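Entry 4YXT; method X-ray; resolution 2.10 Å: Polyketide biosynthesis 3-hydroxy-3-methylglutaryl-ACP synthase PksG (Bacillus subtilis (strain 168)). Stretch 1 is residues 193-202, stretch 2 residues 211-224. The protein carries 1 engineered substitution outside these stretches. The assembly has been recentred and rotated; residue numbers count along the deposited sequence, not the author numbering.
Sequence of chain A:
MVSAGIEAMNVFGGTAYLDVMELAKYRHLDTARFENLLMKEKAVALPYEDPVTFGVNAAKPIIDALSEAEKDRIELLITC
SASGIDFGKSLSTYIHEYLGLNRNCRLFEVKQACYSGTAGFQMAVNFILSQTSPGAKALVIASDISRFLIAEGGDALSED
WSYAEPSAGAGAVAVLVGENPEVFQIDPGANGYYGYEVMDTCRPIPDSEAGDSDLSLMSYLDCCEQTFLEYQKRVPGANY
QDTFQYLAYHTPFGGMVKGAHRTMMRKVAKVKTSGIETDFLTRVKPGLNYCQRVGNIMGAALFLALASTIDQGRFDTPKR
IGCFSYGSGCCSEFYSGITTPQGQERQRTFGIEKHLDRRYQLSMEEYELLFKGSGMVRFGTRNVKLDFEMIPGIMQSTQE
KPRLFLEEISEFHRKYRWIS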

ATOM      1  N   TYR A 193      -6.306 -17.129   1.252  1.00 23.66           N
ATOM      2  CA  TYR A 193      -6.448 -15.881   0.483  1.00 18.84           C
ATOM      3  C   TYR A 193      -6.724 -16.229  -0.968  1.00 18.24           C
ATOM      4  O   TYR A 193      -6.301 -17.271  -1.466  1.00 17.62           O
ATOM      5  N   TYR A 194      -7.434 -15.344  -1.672  1.00 17.68           N
ATOM      6  CA  TYR A 194      -7.895 -15.650  -2.976  1.00 19.66           C
ATOM      7  C   TYR A 194      -8.230 -14.331  -3.700  1.00 18.88           C
ATOM      8  O   TYR A 194      -8.828 -13.427  -3.112  1.00 19.31           O
ATOM      9  N   GLY A 195      -7.768 -14.193  -4.919  1.00 18.38           N
ATOM     10  CA  GLY A 195      -8.076 -12.986  -5.745  1.00 18.83           C
ATOM     11  C   GLY A 195      -7.898 -13.188  -7.232  1.00 20.05           C
ATOM     12  O   GLY A 195      -7.291 -14.186  -7.701  1.00 20.81           O
ATOM     13  N   TYR A 196      -8.475 -12.244  -7.972  1.00 21.70           N
ATOM     14  CA  TYR A 196      -8.547 -12.251  -9.440  1.00 22.35           C
ATOM     15  C   TYR A 196      -9.129 -10.896  -9.837  1.00 20.52           C
ATOM     16  O   TYR A 196      -9.813 -10.262  -9.026  1.00 21.47           O
ATOM     17  N   GLU A 197      -8.892 -10.474 -11.065  1.00 19.24           N
ATOM     18  CA  GLU A 197      -9.407  -9.195 -11.526  1.00 22.35           C
ATOM     19  C   GLU A 197     -10.869  -9.263 -11.892  1.00 22.76           C
ATOM     20  O   GLU A 197     -11.239 -10.037 -12.709  1.00 30.56           O
ATOM     21  N   VAL A 198     -11.682  -8.441 -11.267  1.00 23.96           N
ATOM     22  CA  VAL A 198     -13.101  -8.283 -11.628  1.00 26.44           C
ATOM     23  C   VAL A 198     -13.466  -6.824 -11.463  1.00 26.66           C
ATOM     24  O   VAL A 198     -12.945  -6.156 -10.585  1.00 25.24           O
ATOM     25  N   MET A 199     -14.343  -6.318 -12.308  1.00 30.71           N
ATOM     26  CA  MET A 199     -14.674  -4.902 -12.263  1.00 32.09           C
ATOM     27  C   MET A 199     -15.967  -4.685 -11.516  1.00 32.53           C
ATOM     28  O   MET A 199     -16.885  -4.126 -12.068  1.00 34.41           O
ATOM     29  N   ASP A 200     -16.039  -5.065 -10.258  1.00 34.39           N
ATOM     30  CA  ASP A 200     -17.312  -4.974  -9.545  1.00 35.55           C
ATOM     31  C   ASP A 200     -17.559  -3.591  -8.970  1.00 39.93           C
ATOM     32  O   ASP A 200     -18.666  -3.049  -9.082  1.00 39.35           O
ATOM     33  N   THR A 201     -16.544  -3.006  -8.356  1.00 40.14           N
ATOM     34  CA  THR A 201     -16.649  -1.649  -7.900  1.00 39.11           C
ATOM     35  C   THR A 201     -15.244  -1.029  -7.856  1.00 37.20           C
ATOM     36  O   THR A 201     -14.249  -1.722  -7.610  1.00 31.44           O
ATOM     37  N   CYS A 202     -15.190   0.278  -8.094  1.00 32.95           N
ATOM     38  CA  CYS A 202     -13.951   1.019  -8.189  1.00 31.40           C
ATOM     39  C   CYS A 202     -14.169   2.502  -7.932  1.00 30.17           C
ATOM     40  O   CYS A 202     -15.337   2.986  -7.861  1.00 28.14           O
ATOM     41  N   GLY A 211     -19.617   1.132  -9.811  1.00 44.35           N
ATOM     42  CA  GLY A 211     -19.744  -0.296  -9.609  1.00 44.96           C
ATOM     43  C   GLY A 211     -21.075  -0.955  -9.928  1.00 46.55           C
ATOM     44  O   GLY A 211     -22.108  -0.308 -10.064  1.00 52.15           O
ATOM     45  N   ASP A 212     -21.004  -2.277 -10.008  1.00 44.75           N
ATOM     46  CA  ASP A 212     -22.054  -3.166 -10.441  1.00 44.35           C
ATOM     47  C   ASP A 212     -22.432  -4.012  -9.213  1.00 45.43           C
ATOM     48  O   ASP A 212     -21.701  -4.925  -8.807  1.00 38.09           O
ATOM     49  N   SER A 213     -23.577  -3.683  -8.615  1.00 46.16           N
ATOM     50  CA  SER A 213     -24.005  -4.306  -7.359  1.00 49.65           C
ATOM     51  C   SER A 213     -24.235  -5.828  -7.451  1.00 45.76           C
ATOM     52  O   SER A 213     -23.885  -6.545  -6.543  1.00 45.22           O
ATOM     53  N   ASP A 214     -24.817  -6.300  -8.545  1.00 48.02           N
ATOM     54  CA  ASP A 214     -25.040  -7.724  -8.750  1.00 47.20           C
ATOM     55  C   ASP A 214     -23.704  -8.462  -8.897  1.00 42.86           C
ATOM     56  O   ASP A 214     -23.500  -9.546  -8.327  1.00 38.15           O
ATOM     57  N   LEU A 215     -22.767  -7.875  -9.626  1.00 37.08           N
ATOM     58  CA  LEU A 215     -21.439  -8.493  -9.723  1.00 34.20           C
ATOM     59  C   LEU A 215     -20.690  -8.584  -8.385  1.00 31.17           C
ATOM     60  O   LEU A 215     -20.120  -9.654  -8.051  1.00 27.94           O
ATOM     61  N   SER A 216     -20.673  -7.478  -7.632  1.00 30.96           N
ATOM     62  CA  SER A 216     -19.977  -7.436  -6.314  1.00 34.15           C
ATOM     63  C   SER A 216     -20.497  -8.505  -5.409  1.00 32.27           C
ATOM     64  O   SER A 216     -19.726  -9.202  -4.714  1.00 29.41           O
ATOM     65  N   LEU A 217     -21.820  -8.652  -5.438  1.00 34.39           N
ATOM     66  CA  LEU A 217     -22.489  -9.675  -4.646  1.00 34.91           C
ATOM     67  C   LEU A 217     -22.010 -11.089  -4.987  1.00 29.88           C
ATOM     68  O   LEU A 217     -21.614 -11.858  -4.097  1.00 30.05           O
ATOM     69  N   MET A 218     -22.002 -11.430  -6.272  1.00 31.03           N
ATOM     70  CA  MET A 218     -21.535 -12.739  -6.727  1.00 29.64           C
ATOM     71  C   MET A 218     -20.087 -12.927  -6.355  1.00 27.66           C
ATOM     72  O   MET A 218     -19.714 -14.019  -5.911  1.00 24.11           O
ATOM     73  N   SER A 219     -19.235 -11.922  -6.621  1.00 27.90           N
ATOM     74  CA  SER A 219     -17.799 -12.101  -6.315  1.00 26.01           C
ATOM     75  C   SER A 219     -17.527 -12.220  -4.793  1.00 21.39           C
ATOM     76  O   SER A 219     -16.833 -13.140  -4.323  1.00 20.53           O
ATOM     77  N   TYR A 220     -18.138 -11.369  -4.000  1.00 20.66           N
ATOM     78  CA  TYR A 220     -18.117 -11.565  -2.546  1.00 21.48           C
ATOM     79  C   TYR A 220     -18.467 -12.967  -2.137  1.00 21.87           C
ATOM     80  O   TYR A 220     -17.775 -13.554  -1.331  1.00 20.81           O
ATOM     81  N   LEU A 221     -19.561 -13.512  -2.669  1.00 22.85           N
ATOM     82  CA  LEU A 221     -19.997 -14.860  -2.260  1.00 23.90           C
ATOM     83  C   LEU A 221     -19.086 -15.949  -2.805  1.00 24.46           C
ATOM     84  O   LEU A 221     -18.690 -16.890  -2.077  1.00 21.14           O
ATOM     85  N   ASP A 222     -18.701 -15.826  -4.067  1.00 24.55           N
ATOM     86  CA  ASP A 222     -17.673 -16.750  -4.566  1.00 26.48           C
ATOM     87  C   ASP A 222     -16.373 -16.747  -3.714  1.00 25.30           C
ATOM     88  O   ASP A 222     -15.843 -17.842  -3.393  1.00 24.78           O
ATOM     89  N   CYS A 223     -15.898 -15.559  -3.293  1.00 22.87           N
ATOM     90  CA  CYS A 223     -14.701 -15.487  -2.477  1.00 24.87           C
ATOM     91  C   CYS A 223     -14.944 -16.004  -1.061  1.00 26.29           C
ATOM     92  O   CYS A 223     -14.061 -16.638  -0.480  1.00 21.93           O
ATOM     93  N   CYS A 224     -16.120 -15.724  -0.499  1.00 27.52           N
ATOM     94  CA  CYS A 224     -16.456 -16.297   0.799  1.00 27.94           C
ATOM     95  C   CYS A 224     -16.291 -17.844   0.822  1.00 28.08           C
ATOM     96  O   CYS A 224     -15.665 -18.417   1.737  1.00 27.67           O
TER

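What ties the two backbones together where the helix begins? Thr201 and Gly211 form an antiparallel, non-hydrogen-bonded bridge pair, with CA of Thr201 3.8 Å from CA of Gly211. Beside it, the N of Asp212 donates a short hydrogen bond to the O of Asp200, 2.6 Å away and nearly straight at 166°. The fit at Gly211 leaves no room for a side chain: a CB there would clash with the O of Asp200 and the CB of Thr201.

Which polar groups line the start of the helix and the side facing Asp200? Asp212, with chi1 t, caps the helix, its OD2 accepting from the N of Leu215 at 3.1 Å. Ser216 (m) turns its OG back to the O of Asp212, 2.8 Å away, and that same OG lies 3.0 Å from the CG2 of Thr201 (p) and 3.4 Å from the CB of Asp200. Farther along, Ser219 (p) points toward the first stretch; the OG of Ser219 lies 3.2 Å from the OD2 of Asp200, and each of these atoms has hydrogen-bonding partners elsewhere in the structure.

Which side chains cover the turn before the second strand? Asp200 (p) points toward the helix and gives up the largest area to the contact, 87 Å². Leu215 (t, p) also points across, placing its CD2 4.0 Å from the CA of Asp200 and 3.9 Å from the O of Met199.

How do the aromatic rings meet the helix? Both approach the sulfur of Cys223 (m). Tyr194 (t) points toward the helix, and its CD2 lies 3.9 Å from the SG of Cys223, which sits at the edge of the ring. Tyr196 (p) leaves its backbone sideways, yet its end comes nearer: CE1 lies 3.8 Å from the SG of Cys223, in an oblique approach, and OH reaches within 3.3 Å of the CB of Ser219.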

ATOM      1  CB  TYR A 193      -5.187 -14.988   0.626  1.00 19.76           C
ATOM      2  CG  TYR A 193      -3.834 -15.705   0.842  1.00 19.10           C
ATOM      3  CD1 TYR A 193      -3.194 -15.669   2.081  1.00 19.53           C
ATOM      4  CD2 TYR A 193      -3.180 -16.411  -0.193  1.00 20.70           C
ATOM      5  CE1 TYR A 193      -1.969 -16.312   2.304  1.00 20.78           C
ATOM      6  CE2 TYR A 193      -1.941 -17.043   0.030  1.00 19.52           C
ATOM      7  CZ  TYR A 193      -1.320 -16.965   1.286  1.00 21.25           C
ATOM      8  OH  TYR A 193      -0.074 -17.613   1.556  1.00 22.49           O
ATOM      9  CB  TYR A 194      -9.112 -16.597  -2.850  1.00 24.58           C
ATOM     10  CG  TYR A 194      -9.822 -16.962  -4.153  1.00 26.87           C
ATOM     11  CD1 TYR A 194      -9.344 -17.969  -4.992  1.00 28.32           C
ATOM     12  CD2 TYR A 194     -10.997 -16.311  -4.499  1.00 30.07           C
ATOM     13  CE1 TYR A 194     -10.006 -18.287  -6.167  1.00 31.26           C
ATOM     14  CE2 TYR A 194     -11.667 -16.629  -5.648  1.00 34.47           C
ATOM     15  CZ  TYR A 194     -11.168 -17.599  -6.489  1.00 35.50           C
ATOM     16  OH  TYR A 194     -11.897 -17.827  -7.647  1.00 42.53           O
ATOM     17  CB  TYR A 196      -9.465 -13.379  -9.923  1.00 23.70           C
ATOM     18  CG  TYR A 196     -10.849 -13.358  -9.315  1.00 24.73           C
ATOM     19  CD1 TYR A 196     -11.106 -13.958  -8.081  1.00 25.61           C
ATOM     20  CD2 TYR A 196     -11.925 -12.806 -10.000  1.00 25.32           C
ATOM     21  CE1 TYR A 196     -12.372 -13.951  -7.534  1.00 26.49           C
ATOM     22  CE2 TYR A 196     -13.193 -12.809  -9.458  1.00 25.35           C
ATOM     23  CZ  TYR A 196     -13.419 -13.353  -8.221  1.00 29.30           C
ATOM     24  OH  TYR A 196     -14.721 -13.374  -7.694  1.00 33.02           O
ATOM     25  CB  GLU A 197      -8.620  -8.676 -12.702  1.00 21.30           C
ATOM     26  CG  GLU A 197      -8.821  -7.209 -12.930  1.00 22.42           C
ATOM     27  CD  GLU A 197     -10.023  -6.908 -13.814  1.00 25.04           C
ATOM     28  OE1 GLU A 197     -10.308  -7.732 -14.708  1.00 28.31           O
ATOM     29  OE2 GLU A 197     -10.677  -5.840 -13.593  1.00 23.47           O
ATOM     30  CB  VAL A 198     -14.054  -9.048 -10.681  1.00 29.60           C
ATOM     31  CG1 VAL A 198     -14.214 -10.451 -11.143  1.00 35.74           C
ATOM     32  CG2 VAL A 198     -13.589  -9.015  -9.238  1.00 26.40           C
ATOM     33  CB  MET A 199     -14.851  -4.348 -13.675  1.00 37.22           C
ATOM     34  CG  MET A 199     -13.556  -3.987 -14.381  1.00 41.90           C
ATOM     35  SD  MET A 199     -12.495  -2.711 -13.633  1.00 40.91           S
ATOM     36  CE  MET A 199     -13.554  -1.272 -13.713  1.00 43.16           C
ATOM     37  CB  ASP A 200     -17.492  -6.095  -8.506  1.00 35.62           C
ATOM     38  CG  ASP A 200     -16.304  -6.241  -7.545  1.00 36.14           C
ATOM     39  OD1 ASP A 200     -15.180  -5.866  -7.898  1.00 35.89           O
ATOM     40  OD2 ASP A 200     -16.518  -6.717  -6.424  1.00 31.21           O
ATOM     41  CB  THR A 201     -17.303  -1.532  -6.501  1.00 43.52           C
ATOM     42  OG1 THR A 201     -16.303  -1.705  -5.513  1.00 50.69           O
ATOM     43  CG2 THR A 201     -18.435  -2.546  -6.241  1.00 40.69           C
ATOM     44  CB  CYS A 202     -13.313   0.831  -9.585  1.00 35.18           C
ATOM     45  SG  CYS A 202     -14.340   1.320 -10.985  1.00 37.21           S
ATOM     46  CB  ASP A 212     -21.472  -4.002 -11.584  1.00 45.84           C
ATOM     47  CG  ASP A 212     -22.431  -5.040 -12.154  1.00 46.49           C
ATOM     48  OD1 ASP A 212     -22.116  -5.483 -13.272  1.00 44.89           O
ATOM     49  OD2 ASP A 212     -23.428  -5.455 -11.516  1.00 45.42           O
ATOM     50  CB  SER A 213     -25.240  -3.581  -6.776  1.00 48.67           C
ATOM     51  OG  SER A 213     -26.068  -3.038  -7.789  1.00 55.57           O
ATOM     52  CB  ASP A 214     -25.943  -7.954  -9.971  1.00 55.97           C
ATOM     53  CG  ASP A 214     -26.411  -9.416 -10.103  1.00 66.21           C
ATOM     54  OD1 ASP A 214     -27.326  -9.822  -9.342  1.00 70.58           O
ATOM     55  OD2 ASP A 214     -25.877 -10.150 -10.983  1.00 69.28           O
ATOM     56  CB  LEU A 215     -20.600  -7.719 -10.732  1.00 34.82           C
ATOM     57  CG  LEU A 215     -19.359  -8.438 -11.219  1.00 32.86           C
ATOM     58  CD1 LEU A 215     -19.742  -9.789 -11.796  1.00 34.22           C
ATOM     59  CD2 LEU A 215     -18.649  -7.550 -12.241  1.00 35.02           C
ATOM     60  CB  SER A 216     -20.138  -6.084  -5.608  1.00 37.74           C
ATOM     61  OG  SER A 216     -20.022  -5.027  -6.551  1.00 46.84           O
ATOM     62  CB  LEU A 217     -24.020  -9.526  -4.783  1.00 39.93           C
ATOM     63  CG  LEU A 217     -24.823 -10.695  -4.193  1.00 42.30           C
ATOM     64  CD1 LEU A 217     -24.403 -10.939  -2.754  1.00 40.57           C
ATOM     65  CD2 LEU A 217     -26.332 -10.440  -4.325  1.00 44.47           C
ATOM     66  CB  MET A 218     -21.588 -12.914  -8.252  1.00 35.64           C
ATOM     67  CG  MET A 218     -22.809 -13.499  -8.912  1.00 45.46           C
ATOM     68  SD  MET A 218     -22.488 -13.430 -10.718  1.00 63.28           S
ATOM     69  CE  MET A 218     -23.537 -12.090 -11.289  1.00 58.01           C
ATOM     70  CB  SER A 219     -16.943 -11.052  -6.991  1.00 28.42           C
ATOM     71  OG  SER A 219     -17.387  -9.757  -6.690  1.00 37.77           O
ATOM     72  CB  TYR A 220     -19.080 -10.585  -1.879  1.00 24.05           C
ATOM     73  CG  TYR A 220     -19.127 -10.575  -0.371  1.00 22.63           C
ATOM     74  CD1 TYR A 220     -19.697 -11.628   0.355  1.00 24.33           C
ATOM     75  CD2 TYR A 220     -18.600  -9.493   0.341  1.00 22.78           C
ATOM     76  CE1 TYR A 220     -19.782 -11.578   1.762  1.00 24.89           C
ATOM     77  CE2 TYR A 220     -18.672  -9.440   1.731  1.00 23.05           C
ATOM     78  CZ  TYR A 220     -19.250 -10.472   2.437  1.00 23.36           C
ATOM     79  OH  TYR A 220     -19.290 -10.419   3.798  1.00 24.28           O
ATOM     80  CB  LEU A 221     -21.429 -15.133  -2.707  1.00 25.39           C
ATOM     81  CG  LEU A 221     -22.502 -14.316  -2.020  1.00 27.14           C
ATOM     82  CD1 LEU A 221     -23.827 -14.432  -2.794  1.00 29.77           C
ATOM     83  CD2 LEU A 221     -22.649 -14.721  -0.553  1.00 25.54           C
ATOM     84  CB  ASP A 222     -17.395 -16.484  -6.025  1.00 29.59           C
ATOM     85  CG  ASP A 222     -18.629 -16.754  -6.923  1.00 35.21           C
ATOM     86  OD1 ASP A 222     -19.576 -17.471  -6.486  1.00 34.31           O
ATOM     87  OD2 ASP A 222     -18.643 -16.234  -8.077  1.00 43.42           O
ATOM     88  CB  CYS A 223     -14.072 -14.103  -2.403  1.00 25.07           C
ATOM     89  SG  CYS A 223     -13.449 -13.313  -3.941  1.00 25.97           S
ATOM     90  CB  CYS A 224     -17.857 -15.869   1.204  1.00 29.32           C
ATOM     91  SG  CYS A 224     -18.116 -16.191   2.921  1.00 29.50           S
TER